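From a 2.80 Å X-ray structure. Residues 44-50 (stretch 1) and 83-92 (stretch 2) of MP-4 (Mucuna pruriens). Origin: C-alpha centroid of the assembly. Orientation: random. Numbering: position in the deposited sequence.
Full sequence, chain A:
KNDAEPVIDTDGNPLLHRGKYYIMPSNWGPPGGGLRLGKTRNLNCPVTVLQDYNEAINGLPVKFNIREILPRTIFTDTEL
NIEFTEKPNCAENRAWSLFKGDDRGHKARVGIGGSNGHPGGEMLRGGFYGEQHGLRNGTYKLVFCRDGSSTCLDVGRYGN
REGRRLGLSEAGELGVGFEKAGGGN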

ATOM      1  N   ASN A  44      14.838  -3.166  15.536  1.00 44.42           N
ATOM      2  CA  ASN A  44      13.486  -3.234  16.126  1.00 42.83           C
ATOM      3  C   ASN A  44      12.422  -3.250  15.015  1.00 41.40           C
ATOM      4  O   ASN A  44      12.735  -2.955  13.858  1.00 42.57           O
ATOM      5  N   CYS A  45      11.269  -3.833  15.297  1.00 38.73           N
ATOM      6  CA  CYS A  45      10.497  -4.537  14.294  1.00 38.24           C
ATOM      7  C   CYS A  45      10.118  -3.858  12.989  1.00 36.34           C
ATOM      8  O   CYS A  45       9.437  -2.840  12.954  1.00 38.96           O
ATOM      9  N   PRO A  46      10.558  -4.543  11.915  1.00 32.86           N
ATOM     10  CA  PRO A  46      10.393  -4.106  10.547  1.00 30.67           C
ATOM     11  C   PRO A  46       8.987  -3.660  10.240  1.00 28.48           C
ATOM     12  O   PRO A  46       8.013  -4.426  10.241  1.00 27.86           O
ATOM     13  N   VAL A  47       8.941  -2.365   9.998  1.00 25.20           N
ATOM     14  CA  VAL A  47       7.744  -1.633   9.694  1.00 23.51           C
ATOM     15  C   VAL A  47       7.723  -1.389   8.203  1.00 20.79           C
ATOM     16  O   VAL A  47       6.672  -1.280   7.583  1.00 20.88           O
ATOM     17  N   THR A  48       8.912  -1.360   7.633  1.00 19.08           N
ATOM     18  CA  THR A  48       9.116  -0.991   6.243  1.00 17.23           C
ATOM     19  C   THR A  48       8.546  -2.008   5.260  1.00 16.60           C
ATOM     20  O   THR A  48       9.044  -3.143   5.167  1.00 16.02           O
ATOM     21  N   VAL A  49       7.480  -1.591   4.560  1.00 15.69           N
ATOM     22  CA  VAL A  49       6.869  -2.368   3.480  1.00 14.50           C
ATOM     23  C   VAL A  49       7.751  -2.076   2.266  1.00 14.86           C
ATOM     24  O   VAL A  49       7.924  -0.923   1.885  1.00 14.74           O
ATOM     25  N   LEU A  50       8.290  -3.139   1.670  1.00 15.21           N
ATOM     26  CA  LEU A  50       9.285  -3.027   0.628  1.00 15.67           C
ATOM     27  C   LEU A  50       8.743  -3.332  -0.755  1.00 16.15           C
ATOM     28  O   LEU A  50       7.855  -4.155  -0.931  1.00 17.90           O
ATOM     29  N   GLU A  83      -3.750  -4.125   4.994  1.00 13.32           N
ATOM     30  CA  GLU A  83      -2.783  -4.894   5.757  1.00 13.38           C
ATOM     31  C   GLU A  83      -2.396  -6.148   4.958  1.00 13.75           C
ATOM     32  O   GLU A  83      -3.157  -6.630   4.105  1.00 12.93           O
ATOM     33  N   PHE A  84      -1.209  -6.680   5.246  1.00 13.84           N
ATOM     34  CA  PHE A  84      -0.737  -7.939   4.643  1.00 12.88           C
ATOM     35  C   PHE A  84      -1.482  -9.068   5.333  1.00 13.69           C
ATOM     36  O   PHE A  84      -2.185  -8.850   6.324  1.00 12.42           O
ATOM     37  N   THR A  85      -1.286 -10.276   4.821  1.00 15.74           N
ATOM     38  CA  THR A  85      -1.968 -11.457   5.334  1.00 17.10           C
ATOM     39  C   THR A  85      -1.255 -12.192   6.466  1.00 19.21           C
ATOM     40  O   THR A  85      -1.856 -13.078   7.073  1.00 20.36           O
ATOM     41  N   GLU A  86       0.026 -11.908   6.694  1.00 21.42           N
ATOM     42  CA  GLU A  86       0.775 -12.381   7.863  1.00 23.76           C
ATOM     43  C   GLU A  86       1.863 -11.406   8.354  1.00 25.11           C
ATOM     44  O   GLU A  86       2.793 -11.148   7.667  1.00 24.78           O
ATOM     45  N   LYS A  87       1.778 -10.915   9.568  1.00 25.96           N
ATOM     46  CA  LYS A  87       2.764  -9.987  10.155  1.00 28.09           C
ATOM     47  C   LYS A  87       4.069 -10.673  10.558  1.00 28.74           C
ATOM     48  O   LYS A  87       4.049 -11.853  10.909  1.00 31.03           O
ATOM     49  N   PRO A  88       5.230  -9.993  10.496  1.00 29.31           N
ATOM     50  CA  PRO A  88       6.472 -10.578  11.074  1.00 31.19           C
ATOM     51  C   PRO A  88       6.035 -10.609  12.505  1.00 31.30           C
ATOM     52  O   PRO A  88       5.410  -9.634  12.970  1.00 33.45           O
ATOM     53  N   ASN A  89       6.346 -11.675  13.227  1.00 28.94           N
ATOM     54  CA  ASN A  89       5.627 -11.963  14.461  1.00 28.09           C
ATOM     55  C   ASN A  89       5.646 -10.820  15.480  1.00 28.85           C
ATOM     56  O   ASN A  89       4.773 -10.743  16.360  1.00 29.27           O
ATOM     57  N   CYS A  90       6.604  -9.918  15.324  1.00 30.75           N
ATOM     58  CA  CYS A  90       6.915  -8.962  16.388  1.00 32.78           C
ATOM     59  C   CYS A  90       6.535  -7.516  16.311  1.00 29.70           C
ATOM     60  O   CYS A  90       6.621  -6.795  17.302  1.00 27.98           O
ATOM     61  N   ALA A  91       6.105  -7.102  15.144  1.00 28.31           N
ATOM     62  CA  ALA A  91       5.426  -5.848  15.064  1.00 27.13           C
ATOM     63  C   ALA A  91       4.016  -6.188  15.548  1.00 24.70           C
ATOM     64  O   ALA A  91       3.583  -7.341  15.483  1.00 23.64           O
ATOM     65  N   GLU A  92       3.329  -5.194  16.083  1.00 24.28           N
ATOM     66  CA  GLU A  92       1.993  -5.392  16.621  1.00 24.82           C
ATOM     67  C   GLU A  92       0.937  -5.831  15.567  1.00 24.78           C
ATOM     68  O   GLU A  92       0.392  -6.927  15.662  1.00 26.87           O
TER

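Packing of stretch 1 (44-50) against stretch 2 (83-92) of MP-4. The contact is small, burying 293 Å² over both sides, and it rests on a disulfide and a few apolar touches. At its centre Cys45 points toward stretch 2 with chi1 in the m well (-83°), and its SG is bonded to SG of Cys90 at 2.0 Å. The disulfide chi3 is 120°, and Cys90 reaches the bond from a sideways CA-to-CB direction with chi1 at 147°, between wells. The bond covalently ties two segments that lie far apart in the sequence. Beside it, Ala91 turns its methyl toward stretch 1, so that Cys45 CB lies 4.1 Å from Ala91 CB and 3.7 Å from Ala91 N; the backbones are close here, with CA of Cys45 and CA of Ala91 5.3 Å apart. A second apolar contact is made by Val49, in the strand at the end of stretch 1, and Phe84. Both are buried. Val49 (chi1 t, 173°) places CG1 3.7 Å from Phe84 CZ, near the plane of the ring and at its edge, while Phe84 (chi1 m, -81°) has its CA-to-CB bond directed toward stretch 1. Between these two sites Pro46 offers its carbonyl rather than its ring: Pro46 O is 4.4 Å from Pro88 CG and 4.4 Å from Ala91 CB, loose contacts only. Val47 points away from stretch 2. Pro88 to Ala91 forms a type I beta turn, closed by a weak hydrogen bond from Ala91 N to Pro88 O (3.4 Å), and both Cys90 and Ala91, which meet Cys45, belong to this turn. No hydrogen bond crosses between the stretches. The polar edge is internal to stretch 2: the extended Lys87 side chain (p, t, t, t) carries NZ to 2.8 Å from Glu92 O, a hydrogen bond spanning the turn. Asn89, which is exposed, has its CA-to-CB bond directed away from stretch 1.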

ATOM      1  CB  ASN A  44      13.192  -2.248  17.251  1.00 43.69           C
ATOM      2  CG  ASN A  44      13.289  -2.860  18.645  1.00 44.88           C
ATOM      3  OD1 ASN A  44      12.303  -2.959  19.377  1.00 41.69           O
ATOM      4  ND2 ASN A  44      14.492  -3.329  18.994  1.00 41.51           N
ATOM      5  CB  CYS A  45       9.343  -5.299  14.936  1.00 39.47           C
ATOM      6  SG  CYS A  45      10.005  -6.855  15.542  1.00 42.91           S
ATOM      7  CB  PRO A  46      10.803  -5.333   9.754  1.00 30.93           C
ATOM      8  CG  PRO A  46      11.968  -5.834  10.560  1.00 33.04           C
ATOM      9  CD  PRO A  46      11.632  -5.550  12.007  1.00 32.97           C
ATOM     10  CB  VAL A  47       7.799  -0.308  10.438  1.00 24.32           C
ATOM     11  CG1 VAL A  47       6.651   0.558  10.050  1.00 21.79           C
ATOM     12  CG2 VAL A  47       7.817  -0.570  11.952  1.00 25.81           C
ATOM     13  CB  THR A  48      10.623  -0.747   5.993  1.00 16.71           C
ATOM     14  OG1 THR A  48      11.143   0.075   7.053  1.00 15.15           O
ATOM     15  CG2 THR A  48      10.872  -0.081   4.638  1.00 15.80           C
ATOM     16  CB  VAL A  49       5.409  -1.938   3.201  1.00 13.60           C
ATOM     17  CG1 VAL A  49       4.839  -2.622   1.968  1.00 12.26           C
ATOM     18  CG2 VAL A  49       4.544  -2.247   4.401  1.00 14.17           C
ATOM     19  CB  LEU A  50      10.455  -3.977   0.913  1.00 15.62           C
ATOM     20  CG  LEU A  50      11.857  -3.379   1.103  1.00 15.75           C
ATOM     21  CD1 LEU A  50      12.462  -2.961  -0.226  1.00 14.76           C
ATOM     22  CD2 LEU A  50      11.834  -2.204   2.062  1.00 15.81           C
ATOM     23  CB  GLU A  83      -3.436  -5.360   7.048  1.00 14.74           C
ATOM     24  CG  GLU A  83      -4.634  -4.540   7.498  1.00 14.97           C
ATOM     25  CD  GLU A  83      -5.221  -5.068   8.783  1.00 15.45           C
ATOM     26  OE1 GLU A  83      -5.665  -6.236   8.760  1.00 15.51           O
ATOM     27  OE2 GLU A  83      -5.238  -4.324   9.797  1.00 14.37           O
ATOM     28  CB  PHE A  84       0.764  -8.154   4.871  1.00 11.03           C
ATOM     29  CG  PHE A  84       1.646  -7.406   3.925  1.00  9.33           C
ATOM     30  CD1 PHE A  84       1.681  -7.733   2.582  1.00  8.94           C
ATOM     31  CD2 PHE A  84       2.469  -6.396   4.374  1.00  7.67           C
ATOM     32  CE1 PHE A  84       2.533  -7.062   1.704  1.00  7.40           C
ATOM     33  CE2 PHE A  84       3.306  -5.724   3.508  1.00  5.39           C
ATOM     34  CZ  PHE A  84       3.342  -6.051   2.172  1.00  7.17           C
ATOM     35  CB  THR A  85      -2.226 -12.421   4.192  1.00 16.60           C
ATOM     36  OG1 THR A  85      -3.063 -11.765   3.238  1.00 16.17           O
ATOM     37  CG2 THR A  85      -2.898 -13.676   4.686  1.00 17.17           C
ATOM     38  CB  GLU A  86       1.377 -13.759   7.591  1.00 23.59           C
ATOM     39  CG  GLU A  86       1.505 -14.621   8.818  1.00 24.47           C
ATOM     40  CD  GLU A  86       2.443 -15.760   8.620  1.00 26.11           C
ATOM     41  OE1 GLU A  86       2.670 -16.064   7.458  1.00 26.58           O
ATOM     42  OE2 GLU A  86       2.918 -16.330   9.615  1.00 25.70           O
ATOM     43  CB  LYS A  87       2.139  -9.251  11.349  1.00 27.17           C
ATOM     44  CG  LYS A  87       1.523 -10.164  12.400  1.00 27.40           C
ATOM     45  CD  LYS A  87       1.296  -9.431  13.713  1.00 26.63           C
ATOM     46  CE  LYS A  87       0.941 -10.375  14.853  1.00 25.64           C
ATOM     47  NZ  LYS A  87       0.853  -9.606  16.134  1.00 24.36           N
ATOM     48  CB  PRO A  88       7.520  -9.492  10.850  1.00 31.49           C
ATOM     49  CG  PRO A  88       7.015  -8.716   9.673  1.00 31.19           C
ATOM     50  CD  PRO A  88       5.508  -8.764   9.716  1.00 30.18           C
ATOM     51  CB  ASN A  89       6.079 -13.300  15.066  1.00 24.62           C
ATOM     52  CG  ASN A  89       5.619 -14.485  14.233  1.00 22.60           C
ATOM     53  OD1 ASN A  89       5.496 -14.380  13.006  1.00 21.28           O
ATOM     54  ND2 ASN A  89       5.352 -15.616  14.889  1.00 18.87           N
ATOM     55  CB  CYS A  90       8.393  -9.084  16.752  1.00 37.02           C
ATOM     56  SG  CYS A  90       9.074  -7.501  17.234  1.00 45.77           S
ATOM     57  CB  ALA A  91       5.447  -5.342  13.635  1.00 28.85           C
ATOM     58  CB  GLU A  92       1.569  -4.139  17.385  1.00 23.85           C
ATOM     59  CG  GLU A  92       2.656  -3.618  18.316  1.00 23.47           C
ATOM     60  CD  GLU A  92       2.187  -3.499  19.762  1.00 23.13           C
ATOM     61  OE1 GLU A  92       1.043  -3.041  19.995  1.00 22.81           O
ATOM     62  OE2 GLU A  92       2.964  -3.878  20.670  1.00 21.45           O
TER